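Local coordinates for iron-regulated ABC transporter siderophore-binding protein SirA (Staphylococcus aureus subsp. aureus, PDB 3MWF), which binds the ferric siderophore staphyloferrin B and probably hands it to an ABC transporter for iron uptake, at residues A[45-50]-A[68-73]; A[167-172]-A[228-233]; A[222-227]-A[261-266]. All coordinates share one frame; numbering follows the deposited sequence. Where two conformers were deposited one is given.

Contact 1 of 3, residues A[45-50]-A[68-73]; sequences AVESWT and VGQEPA. With SE8 (5-[(2-{[(3S)-5-{[(2S)-2-amino-2-carboxyethyl]amino}-3-carboxy-3-hydroxy-5-oxopentanoyl]amino}ethyl)amino]-2,5-dioxopentanoic acid), chain C.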
loop_
_atom_site.group_PDB
_atom_site.type_symbol
_atom_site.label_atom_id
_atom_site.label_comp_id
_atom_site.label_asym_id
_atom_site.label_seq_id
_atom_site.Cartn_x
_atom_site.Cartn_y
_atom_site.Cartn_z
ATOM N N ALA A 45 -5.230 -15.873 -6.059
ATOM C CA ALA A 45 -4.641 -14.705 -5.365
ATOM C C ALA A 45 -3.806 -15.167 -4.212
ATOM O O ALA A 45 -4.077 -16.202 -3.605
ATOM C CB ALA A 45 -5.717 -13.758 -4.874
ATOM N N VAL A 46 -2.785 -14.385 -3.859
ATOM C CA VAL A 46 -2.100 -14.660 -2.612
ATOM C C VAL A 46 -3.038 -14.359 -1.420
ATOM O O VAL A 46 -3.967 -13.558 -1.531
ATOM C CB VAL A 46 -0.772 -13.868 -2.475
ATOM C CG1 VAL A 46 0.313 -14.471 -3.454
ATOM C CG2 VAL A 46 -0.985 -12.342 -2.672
ATOM N N GLU A 47 -2.816 -15.066 -0.321
ATOM C CA GLU A 47 -3.635 -14.841 0.883
ATOM C C GLU A 47 -3.433 -13.416 1.414
ATOM O O GLU A 47 -2.373 -12.825 1.232
ATOM C CB GLU A 47 -3.305 -15.871 1.956
ATOM C CG GLU A 47 -2.048 -15.631 2.712
ATOM C CD GLU A 47 -1.709 -16.751 3.665
ATOM O OE1 GLU A 47 -2.340 -17.824 3.575
ATOM O OE2 GLU A 47 -0.775 -16.558 4.466
ATOM N N SER A 48 -4.448 -12.881 2.074
ATOM C CA SER A 48 -4.329 -11.592 2.728
ATOM C C SER A 48 -3.351 -11.661 3.891
ATOM O O SER A 48 -3.145 -12.718 4.499
ATOM C CB SER A 48 -5.707 -11.121 3.211
ATOM O OG SER A 48 -6.325 -12.140 4.009
ATOM N N TRP A 49 -2.755 -10.522 4.246
ATOM C CA TRP A 49 -1.790 -10.521 5.312
ATOM C C TRP A 49 -2.425 -10.750 6.683
ATOM O O TRP A 49 -1.805 -11.346 7.586
ATOM C CB TRP A 49 -1.076 -9.171 5.368
ATOM C CG TRP A 49 -0.080 -8.897 4.273
ATOM C CD1 TRP A 49 -0.174 -7.925 3.320
ATOM C CD2 TRP A 49 1.157 -9.576 4.046
ATOM N NE1 TRP A 49 0.929 -7.971 2.477
ATOM C CE2 TRP A 49 1.773 -8.956 2.917
ATOM C CE3 TRP A 49 1.815 -10.628 4.687
ATOM C CZ2 TRP A 49 3.018 -9.365 2.409
ATOM C CZ3 TRP A 49 3.060 -11.057 4.179
ATOM C CH2 TRP A 49 3.653 -10.409 3.053
ATOM N N THR A 50 -3.628 -10.228 6.841
ATOM C CA THR A 50 -4.418 -10.465 8.074
ATOM C C THR A 50 -5.818 -10.813 7.604
ATOM O O THR A 50 -6.088 -10.782 6.397
ATOM C CB THR A 50 -4.485 -9.217 8.988
ATOM O OG1 THR A 50 -5.135 -8.148 8.272
ATOM C CG2 THR A 50 -3.089 -8.795 9.477
ATOM N N VAL A 68 -3.350 -19.054 -3.600
ATOM C CA VAL A 68 -2.141 -19.696 -4.083
ATOM C C VAL A 68 -0.962 -19.621 -3.117
ATOM O O VAL A 68 0.157 -19.970 -3.493
ATOM C CB VAL A 68 -1.744 -19.200 -5.490
ATOM C CG1 VAL A 68 -2.894 -19.439 -6.454
ATOM C CG2 VAL A 68 -1.383 -17.687 -5.452
ATOM N N GLY A 69 -1.200 -19.220 -1.872
ATOM C CA GLY A 69 -0.139 -19.218 -0.871
ATOM C C GLY A 69 0.155 -17.830 -0.323
ATOM O O GLY A 69 -0.605 -16.895 -0.546
ATOM N N GLN A 70 1.282 -17.709 0.363
ATOM C CA GLN A 70 1.655 -16.485 1.079
ATOM C C GLN A 70 2.449 -15.559 0.164
ATOM O O GLN A 70 3.299 -16.002 -0.615
ATOM C CB GLN A 70 2.462 -16.820 2.339
ATOM C CG GLN A 70 1.720 -17.754 3.300
ATOM C CD GLN A 70 2.415 -17.951 4.649
ATOM O OE1 GLN A 70 1.803 -18.440 5.602
ATOM N NE2 GLN A 70 3.694 -17.593 4.728
ATOM N N GLU A 71 2.174 -14.265 0.260
ATOM C CA GLU A 71 2.832 -13.297 -0.628
ATOM C C GLU A 71 4.372 -13.391 -0.699
ATOM O O GLU A 71 4.940 -13.220 -1.765
ATOM C CB GLU A 71 2.343 -11.879 -0.316
ATOM C CG GLU A 71 2.932 -10.815 -1.272
ATOM C CD GLU A 71 2.252 -9.476 -1.161
ATOM O OE1 GLU A 71 0.990 -9.434 -1.070
ATOM O OE2 GLU A 71 3.009 -8.467 -1.237
ATOM N N PRO A 72 5.054 -13.666 0.433
ATOM C CA PRO A 72 6.516 -13.784 0.314
ATOM C C PRO A 72 7.005 -14.995 -0.490
ATOM O O PRO A 72 8.168 -15.018 -0.897
ATOM C CB PRO A 72 6.961 -13.952 1.760
ATOM C CG PRO A 72 5.912 -13.195 2.534
ATOM C CD PRO A 72 4.642 -13.575 1.846
ATOM N N ALA A 73 6.150 -15.995 -0.694
ATOM C CA ALA A 73 6.562 -17.230 -1.401
ATOM C C ALA A 73 5.374 -18.030 -1.872
ATOM O O ALA A 73 5.025 -19.073 -1.274
ATOM C CB ALA A 73 7.479 -18.090 -0.503
HETATM C C1 SE8 C . 6.792 -9.269 4.790
HETATM C C2 SE8 C . 6.345 -8.716 6.115
HETATM C C3 SE8 C . 4.829 -8.744 6.228
HETATM N N4 SE8 C . 4.173 -7.845 5.283
HETATM C C5 SE8 C . 3.833 -6.615 5.610
HETATM C C6 SE8 C . 3.315 -5.736 4.498
HETATM C C7 SE8 C . 4.470 -5.099 3.725
HETATM C C8 SE8 C . 3.880 -4.364 2.507
HETATM C C9 SE8 C . 4.879 -3.489 1.752
HETATM N N10 SE8 C . 6.139 -3.911 1.667
HETATM C C11 SE8 C . 7.089 -3.113 0.927
HETATM C C12 SE8 C . 7.655 -3.893 -0.247
HETATM N N13 SE8 C . 8.906 -3.325 -0.733
HETATM C C14 SE8 C . 10.130 -3.583 -0.184
HETATM C C15 SE8 C . 10.312 -4.786 0.693
HETATM C C16 SE8 C . 9.773 -4.311 2.019
HETATM C C17 SE8 C . 9.129 -5.355 2.877
HETATM C C18 SE8 C . 9.709 -5.447 4.207
HETATM O O19 SE8 C . 6.739 -10.515 4.614
HETATM O O20 SE8 C . 7.245 -8.475 3.942
HETATM N N21 SE8 C . 6.856 -7.339 6.256
HETATM O O22 SE8 C . 3.921 -6.158 6.733
HETATM C C23 SE8 C . 5.263 -4.175 4.632
HETATM O O24 SE8 C . 4.792 -3.050 4.930
HETATM O O25 SE8 C . 6.387 -4.540 5.060
HETATM O O26 SE8 C . 5.381 -6.138 3.321
HETATM O O27 SE8 C . 4.495 -2.445 1.236
HETATM O O28 SE8 C . 11.092 -2.856 -0.351
HETATM O O29 SE8 C . 8.113 -5.973 2.545
HETATM O O30 SE8 C . 9.008 -5.881 5.115
HETATM O O31 SE8 C . 10.883 -5.045 4.413
HETATM O O HOH W 1 0.320 -13.230 1.943
HETATM O O HOH W 2 2.148 -6.535 0.442
#
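Trp49 packs against Glu71 and Pro72, and Val46 against Glu71, where two neighbouring parallel strands of the sheet that holds strand 24-26 run out into pocket loops, a wall of the staphyloferrin B site built from strand ends. Two backbone bonds join the segments: Val68 N donates to Ala45 O over 2.9 Å, and Glu47 N to Gly69 O over 2.9 Å. Gly69 O is also met by the CA of Val46. Beyond these bonds the chains part, and a water fills in, giving a hydrogen bond to Glu47 O and taking one from Glu71 N.

The indole of Trp49 stands between protein and ligand. SE8 N4 lies over one face of it, 3.4 Å from Trp49 CH2, while Pro72 and Glu71 approach the benzene part obliquely; Pro72 CD comes within 3.5 Å of Trp49 CH2. Glu71 has its CG anti to the backbone N (chi1 -177°) and runs on extended, crossing the indole at about a right angle, with its carboxylate carbon CD 3.7 Å from Trp49 CZ2. A second water, at the ring edge, accepts from Trp49 NE1 and donates to Glu71 OE2, linking the indole N-H to the carboxylate. That oxygen also forms a salt bridge with Arg93, itself a ligand-binding residue, so Glu71 acts in the second shell of the pocket. Glu47 and Gln70 lie side by side on the more exposed flank, and Glu47 OE2 is in a salt bridge with Lys52.

Behind the segments, helix 29-37 supplies Gln29, which donates to Glu71 OE1 and Glu47 O, and Leu273 of helix 268-273 reaches Trp49 from the other lobe.

Contact 2 of 3, residues A[167-172]-A[228-233]; sequences NFRADH and SDPNAK. With SE8 (5-[(2-{[(3S)-5-{[(2S)-2-amino-2-carboxyethyl]amino}-3-carboxy-3-hydroxy-5-oxopentanoyl]amino}ethyl)amino]-2,5-dioxopentanoic acid), chain C.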
loop_
_atom_site.group_PDB
_atom_site.type_symbol
_atom_site.label_atom_id
_atom_site.label_comp_id
_atom_site.label_asym_id
_atom_site.label_seq_id
_atom_site.Cartn_x
_atom_site.Cartn_y
_atom_site.Cartn_z
ATOM N N ASN A 167 4.841 3.206 12.258
ATOM C CA ASN A 167 4.298 1.833 12.373
ATOM C C ASN A 167 5.045 1.089 13.453
ATOM O O ASN A 167 6.262 0.812 13.339
ATOM C CB ASN A 167 4.439 1.156 10.998
ATOM C CG ASN A 167 4.378 -0.384 11.027
ATOM O OD1 ASN A 167 5.156 -1.028 10.316
ATOM N ND2 ASN A 167 3.471 -0.971 11.827
ATOM N N PHE A 168 4.328 0.756 14.531
ATOM C CA PHE A 168 4.938 -0.062 15.573
ATOM C C PHE A 168 4.824 -1.536 15.185
ATOM O O PHE A 168 3.726 -2.002 14.822
ATOM C CB PHE A 168 4.285 0.202 16.926
ATOM C CG PHE A 168 4.499 1.606 17.397
ATOM C CD1 PHE A 168 5.794 2.049 17.631
ATOM C CD2 PHE A 168 3.435 2.482 17.548
ATOM C CE1 PHE A 168 6.040 3.347 18.036
ATOM C CE2 PHE A 168 3.669 3.810 17.982
ATOM C CZ PHE A 168 4.985 4.239 18.208
ATOM N N ARG A 169 5.959 -2.235 15.215
ATOM C CA ARG A 169 5.991 -3.680 14.880
ATOM C C ARG A 169 6.370 -4.441 16.134
ATOM O O ARG A 169 6.499 -3.852 17.201
ATOM C CB ARG A 169 6.990 -3.954 13.766
ATOM C CG ARG A 169 6.659 -3.221 12.451
ATOM C CD ARG A 169 6.822 -4.169 11.225
ATOM N NE ARG A 169 5.957 -3.673 10.169
ATOM C CZ ARG A 169 5.328 -4.400 9.278
ATOM N NH1 ARG A 169 5.415 -5.753 9.252
ATOM N NH2 ARG A 169 4.589 -3.755 8.406
ATOM N N ALA A 170 6.547 -5.750 16.020
ATOM C CA ALA A 170 6.815 -6.570 17.206
ATOM C C ALA A 170 8.191 -6.310 17.849
ATOM O O ALA A 170 8.358 -6.466 19.075
ATOM C CB ALA A 170 6.670 -8.089 16.833
ATOM N N ASP A 171 9.179 -5.941 17.029
ATOM C CA ASP A 171 10.581 -5.869 17.488
ATOM C C ASP A 171 11.319 -4.649 16.921
ATOM O O ASP A 171 12.548 -4.562 17.013
ATOM C CB ASP A 171 11.333 -7.160 17.110
ATOM C CG ASP A 171 11.317 -7.433 15.596
ATOM O OD1 ASP A 171 10.805 -6.586 14.803
ATOM O OD2 ASP A 171 11.798 -8.518 15.185
ATOM N N HIS A 172 10.568 -3.714 16.331
ATOM C CA HIS A 172 11.146 -2.473 15.794
ATOM C C HIS A 172 10.027 -1.521 15.423
ATOM O O HIS A 172 8.854 -1.858 15.570
ATOM C CB HIS A 172 12.093 -2.728 14.586
ATOM C CG HIS A 172 11.401 -3.123 13.309
ATOM N ND1 HIS A 172 10.892 -4.389 13.098
ATOM C CD2 HIS A 172 11.171 -2.430 12.161
ATOM C CE1 HIS A 172 10.366 -4.459 11.885
ATOM N NE2 HIS A 172 10.528 -3.285 11.291
ATOM N N SER A 228 0.946 -2.740 13.294
ATOM C CA SER A 228 0.871 -3.768 12.255
ATOM C C SER A 228 2.146 -4.576 12.195
ATOM O O SER A 228 3.235 -4.025 12.093
ATOM C CB SER A 228 0.597 -3.121 10.885
ATOM O OG SER A 228 0.492 -4.099 9.850
ATOM N N ASP A 229 2.009 -5.892 12.311
ATOM C CA ASP A 229 3.125 -6.810 12.067
ATOM C C ASP A 229 2.516 -8.189 11.770
ATOM O O ASP A 229 2.373 -9.040 12.688
ATOM C CB ASP A 229 4.104 -6.856 13.262
ATOM C CG ASP A 229 5.403 -7.585 12.946
ATOM O OD1 ASP A 229 5.455 -8.340 11.952
ATOM O OD2 ASP A 229 6.383 -7.463 13.721
ATOM N N PRO A 230 2.131 -8.408 10.497
ATOM C CA PRO A 230 1.264 -9.551 10.180
ATOM C C PRO A 230 1.859 -10.885 10.550
ATOM O O PRO A 230 1.129 -11.792 10.995
ATOM C CB PRO A 230 1.141 -9.474 8.657
ATOM C CG PRO A 230 1.083 -7.962 8.430
ATOM C CD PRO A 230 2.162 -7.426 9.387
ATOM N N ASN A 231 3.152 -11.021 10.337
ATOM C CA ASN A 231 3.788 -12.305 10.595
ATOM C C ASN A 231 4.396 -12.529 11.989
ATOM O O ASN A 231 4.994 -13.592 12.253
ATOM C CB ASN A 231 4.710 -12.627 9.436
ATOM C CG ASN A 231 3.912 -13.071 8.201
ATOM O OD1 ASN A 231 4.436 -13.128 7.090
ATOM N ND2 ASN A 231 2.639 -13.405 8.407
ATOM N N ALA A 232 4.193 -11.566 12.886
ATOM C CA ALA A 232 4.586 -11.743 14.295
ATOM C C ALA A 232 3.858 -12.962 14.853
ATOM O O ALA A 232 2.665 -13.125 14.625
ATOM C CB ALA A 232 4.239 -10.512 15.147
ATOM N N LYS A 233 4.574 -13.801 15.588
ATOM C CA LYS A 233 3.933 -14.940 16.256
ATOM C C LYS A 233 3.095 -14.533 17.458
ATOM O O LYS A 233 2.125 -15.213 17.794
ATOM C CB LYS A 233 4.981 -16.002 16.615
ATOM C CG LYS A 233 5.558 -16.635 15.348
ATOM C CD LYS A 233 6.380 -17.864 15.571
ATOM C CE LYS A 233 6.377 -18.722 14.283
ATOM N NZ LYS A 233 5.333 -19.851 14.257
HETATM C C1 SE8 C . 6.792 -9.269 4.790
HETATM C C2 SE8 C . 6.345 -8.716 6.115
HETATM C C3 SE8 C . 4.829 -8.744 6.228
HETATM N N4 SE8 C . 4.173 -7.845 5.283
HETATM C C5 SE8 C . 3.833 -6.615 5.610
HETATM C C6 SE8 C . 3.315 -5.736 4.498
HETATM C C7 SE8 C . 4.470 -5.099 3.725
HETATM C C8 SE8 C . 3.880 -4.364 2.507
HETATM C C9 SE8 C . 4.879 -3.489 1.752
HETATM N N10 SE8 C . 6.139 -3.911 1.667
HETATM C C11 SE8 C . 7.089 -3.113 0.927
HETATM C C12 SE8 C . 7.655 -3.893 -0.247
HETATM N N13 SE8 C . 8.906 -3.325 -0.733
HETATM C C14 SE8 C . 10.130 -3.583 -0.184
HETATM C C15 SE8 C . 10.312 -4.786 0.693
HETATM C C16 SE8 C . 9.773 -4.311 2.019
HETATM C C17 SE8 C . 9.129 -5.355 2.877
HETATM C C18 SE8 C . 9.709 -5.447 4.207
HETATM O O19 SE8 C . 6.739 -10.515 4.614
HETATM O O20 SE8 C . 7.245 -8.475 3.942
HETATM N N21 SE8 C . 6.856 -7.339 6.256
HETATM O O22 SE8 C . 3.921 -6.158 6.733
HETATM C C23 SE8 C . 5.263 -4.175 4.632
HETATM O O24 SE8 C . 4.792 -3.050 4.930
HETATM O O25 SE8 C . 6.387 -4.540 5.060
HETATM O O26 SE8 C . 5.381 -6.138 3.321
HETATM O O27 SE8 C . 4.495 -2.445 1.236
HETATM O O28 SE8 C . 11.092 -2.856 -0.351
HETATM O O29 SE8 C . 8.113 -5.973 2.545
HETATM O O30 SE8 C . 9.008 -5.881 5.115
HETATM O O31 SE8 C . 10.883 -5.045 4.413
HETATM O O HOH W 3 8.210 -7.135 10.563
#
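Ser228 O and the carboxylate of Asp229 are gripped by Asn167, Arg169 and Ala170, and the packing is tight here. Asn167 ND2 donates to Ser228 O over 3.1 Å, almost straight and on an in-plane lone pair, and the same oxygen sits over one face of the Arg169 guanidinium. Asn167 OD1 accepts from Arg169 NE at 2.8 Å in the guanidinium plane, so one amide bridges the carbonyl and the arginine, and its ND2 also donates to Val226 O. Asp229, its CG anti to the backbone N (chi1 -169°), receives Ala170 N on the anti lone pair of OD2 at 2.9 Å. The segments follow adjacent parallel strands, 163-168 and 222-227, of a periplasmic-binding-protein lobe, whose C-terminal ends bear ligand-binding residues: Arg169 NH1 and NH2 both donate to SE8 O22, each at 3.0 Å, and Pro230 CD packs against that oxygen at 3.4 Å.

The other carboxylate oxygen of Asp229 is on the looser side. OD1 forms a long salt bridge of 3.7 Å to Arg169 NH1, with a water joined weakly to both. Farther out, Ala170 CB and Ala232 CB meet at 3.8 Å.

Contact 3 of 3, residues A[222-227]-A[261-266]; sequences HIFVVK and QVSDDL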
loop_
_atom_site.group_PDB
_atom_site.type_symbol
_atom_site.label_atom_id
_atom_site.label_comp_id
_atom_site.label_asym_id
_atom_site.label_seq_id
_atom_site.Cartn_x
_atom_site.Cartn_y
_atom_site.Cartn_z
ATOM N N HIS A 222 1.499 16.464 12.266
ATOM C CA HIS A 222 0.543 15.409 12.604
ATOM C C HIS A 222 1.182 14.043 12.344
ATOM O O HIS A 222 1.848 13.857 11.313
ATOM C CB HIS A 222 -0.722 15.547 11.748
ATOM C CG HIS A 222 -1.889 14.797 12.307
ATOM N ND1 HIS A 222 -2.885 15.413 13.040
ATOM C CD2 HIS A 222 -2.180 13.475 12.303
ATOM C CE1 HIS A 222 -3.739 14.495 13.469
ATOM N NE2 HIS A 222 -3.338 13.311 13.027
ATOM N N ILE A 223 0.919 13.096 13.242
ATOM C CA ILE A 223 1.514 11.758 13.141
ATOM C C ILE A 223 0.406 10.729 13.095
ATOM O O ILE A 223 -0.534 10.782 13.886
ATOM C CB ILE A 223 2.496 11.485 14.318
ATOM C CG1 ILE A 223 3.739 12.386 14.204
ATOM C CG2 ILE A 223 2.880 9.970 14.403
ATOM C CD1 ILE A 223 4.709 12.269 15.404
ATOM N N PHE A 224 0.520 9.797 12.149
ATOM C CA PHE A 224 -0.469 8.759 11.948
ATOM C C PHE A 224 0.154 7.477 12.421
ATOM O O PHE A 224 1.199 7.074 11.899
ATOM C CB PHE A 224 -0.796 8.704 10.452
ATOM C CG PHE A 224 -1.406 9.976 9.941
ATOM C CD1 PHE A 224 -2.767 10.225 10.153
ATOM C CD2 PHE A 224 -0.624 10.963 9.320
ATOM C CE1 PHE A 224 -3.342 11.402 9.721
ATOM C CE2 PHE A 224 -1.190 12.154 8.860
ATOM C CZ PHE A 224 -2.568 12.378 9.064
ATOM N N VAL A 225 -0.457 6.845 13.420
ATOM C CA VAL A 225 0.137 5.638 14.008
ATOM C C VAL A 225 -0.567 4.359 13.541
ATOM O O VAL A 225 -1.783 4.236 13.699
ATOM C CB VAL A 225 0.109 5.723 15.550
ATOM C CG1 VAL A 225 0.571 4.419 16.192
ATOM C CG2 VAL A 225 0.991 6.865 16.030
ATOM N N VAL A 226 0.206 3.405 13.022
ATOM C CA VAL A 226 -0.332 2.113 12.541
ATOM C C VAL A 226 0.306 0.987 13.330
ATOM O O VAL A 226 1.535 0.868 13.374
ATOM C CB VAL A 226 -0.039 1.889 11.033
ATOM C CG1 VAL A 226 -0.696 0.591 10.544
ATOM C CG2 VAL A 226 -0.503 3.048 10.177
ATOM N N LYS A 227 -0.515 0.165 13.992
ATOM C CA LYS A 227 -0.001 -1.001 14.721
ATOM C C LYS A 227 -0.163 -2.172 13.756
ATOM O O LYS A 227 -1.289 -2.515 13.388
ATOM C CB LYS A 227 -0.826 -1.221 15.997
ATOM C CG LYS A 227 -0.420 -0.258 17.111
ATOM C CD LYS A 227 -1.270 -0.471 18.373
ATOM C CE LYS A 227 -2.647 0.143 18.243
ATOM N NZ LYS A 227 -2.596 1.651 18.337
ATOM N N GLN A 261 -1.800 15.971 18.249
ATOM C CA GLN A 261 -2.118 15.822 16.838
ATOM C C GLN A 261 -1.627 14.453 16.391
ATOM O O GLN A 261 -0.860 14.353 15.432
ATOM C CB GLN A 261 -1.409 16.884 16.009
ATOM C CG GLN A 261 -2.052 18.268 16.088
ATOM C CD GLN A 261 -3.482 18.276 15.598
ATOM O OE1 GLN A 261 -4.395 18.643 16.341
ATOM N NE2 GLN A 261 -3.692 17.853 14.360
ATOM N N VAL A 262 -2.042 13.419 17.111
ATOM C CA VAL A 262 -1.644 12.047 16.776
ATOM C C VAL A 262 -2.938 11.305 16.486
ATOM O O VAL A 262 -3.884 11.382 17.288
ATOM C CB VAL A 262 -0.844 11.372 17.932
ATOM C CG1 VAL A 262 -0.455 9.941 17.574
ATOM C CG2 VAL A 262 0.428 12.146 18.247
ATOM N N SER A 263 -3.002 10.645 15.324
ATOM C CA SER A 263 -4.121 9.732 15.034
ATOM C C SER A 263 -3.696 8.315 15.314
ATOM O O SER A 263 -2.799 7.795 14.649
ATOM C CB SER A 263 -4.581 9.854 13.589
ATOM O OG SER A 263 -5.084 11.145 13.282
ATOM N N ASP A 264 -4.338 7.710 16.305
ATOM C CA ASP A 264 -3.962 6.423 16.842
ATOM C C ASP A 264 -4.919 5.376 16.302
ATOM O O ASP A 264 -5.934 5.719 15.731
ATOM C CB ASP A 264 -4.093 6.465 18.375
ATOM C CG ASP A 264 -2.954 5.790 19.056
ATOM O OD1 ASP A 264 -2.326 4.901 18.426
ATOM O OD2 ASP A 264 -2.674 6.150 20.232
ATOM N N ASP A 265 -4.607 4.104 16.512
ATOM C CA ASP A 265 -5.468 3.010 16.015
ATOM C C ASP A 265 -6.126 3.250 14.645
ATOM O O ASP A 265 -7.344 3.350 14.502
ATOM C CB ASP A 265 -6.519 2.629 17.043
ATOM C CG ASP A 265 -6.139 1.391 17.800
ATOM O OD1 ASP A 265 -5.304 1.511 18.735
ATOM O OD2 ASP A 265 -6.659 0.308 17.449
ATOM N N LEU A 266 -5.280 3.390 13.652
ATOM C CA LEU A 266 -5.720 3.455 12.283
ATOM C C LEU A 266 -5.844 2.019 11.796
ATOM O O LEU A 266 -5.157 1.149 12.313
ATOM C CB LEU A 266 -4.660 4.188 11.483
ATOM C CG LEU A 266 -4.413 5.620 11.959
ATOM C CD1 LEU A 266 -3.224 6.171 11.205
ATOM C CD2 LEU A 266 -5.656 6.468 11.706
HETATM O O HOH W 4 -3.290 0.374 13.923
#
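His222 to Val225 pair with Gln261 to Ser263 as parallel strands, adding the outermost strand 262-263 to the mixed five-stranded sheet of the C-terminal lobe; helices 236-246, 249-253 and 255-258 lie in the chain between them, making a beta-alpha-beta crossover. Ile223 is central to the pairing: its N donates to Gln261 O, and its O accepts from Ser263 N at 2.9 Å. Val225 N then bonds to Ser263 O at 2.8 Å.

His222 turns its ring toward the edge strand, with CG anti to the backbone N (chi1 -162°). Gln261 O sits over the centre of the imidazole, 3.3 Å from His222 CG. His222 NE2 shares a hydrogen bond of 2.8 Å with Ser263 OG, while the amide of Gln261 gives His222 ND1 a weak one, the imidazole and amide planes 71° apart. The stronger of the two is the bond to Ser263 OG; the ND1 bond adds a weak second hold.

On the side of Phe224 and Ser263, Leu266 CD1 rests 3.6 Å from Phe224 CB, and Trp271 of helix 268-273 stands nearby, touching both residues. On the side of Ile223, Val225 CG2 meets Val262 CG1 at 3.7 Å, close to helix 255-258.

Beyond Val225, a water bridges the backbones, accepting from Lys227 N and donating to Leu266 O. The Lys227 chain bends at chi3 and at chi4 (-73°), the latter placing NZ, and its ammonium joins a salt-bridge network with Asp264, Asp265 and Glu242 of helix 236-246. Within it, Lys227 NZ meets Asp265 OD1 at 2.7 Å from above the carboxylate plane.

Contacts 1 and 2 face each other across the staphyloferrin B pocket, their centres 17 Å apart, and both touch the ligand. They also meet directly: Trp49 O lies 3.7 Å from Pro230 CB, and Trp49 CZ3 lies 3.8 Å from Asn231 OD1, so the two lobes touch each other beside the siderophore. The side chains of Trp49 and Arg169 each come to about 5 Å from the bound iron(III). Contact 3 continues the sheet of contact 2 away from the pocket; Val226 O receives Phe168 N at 3.0 Å in a probable hydrogen bond. Its Val226 side chain is about 9 Å from SE8, and contacts 1 and 3 do not touch.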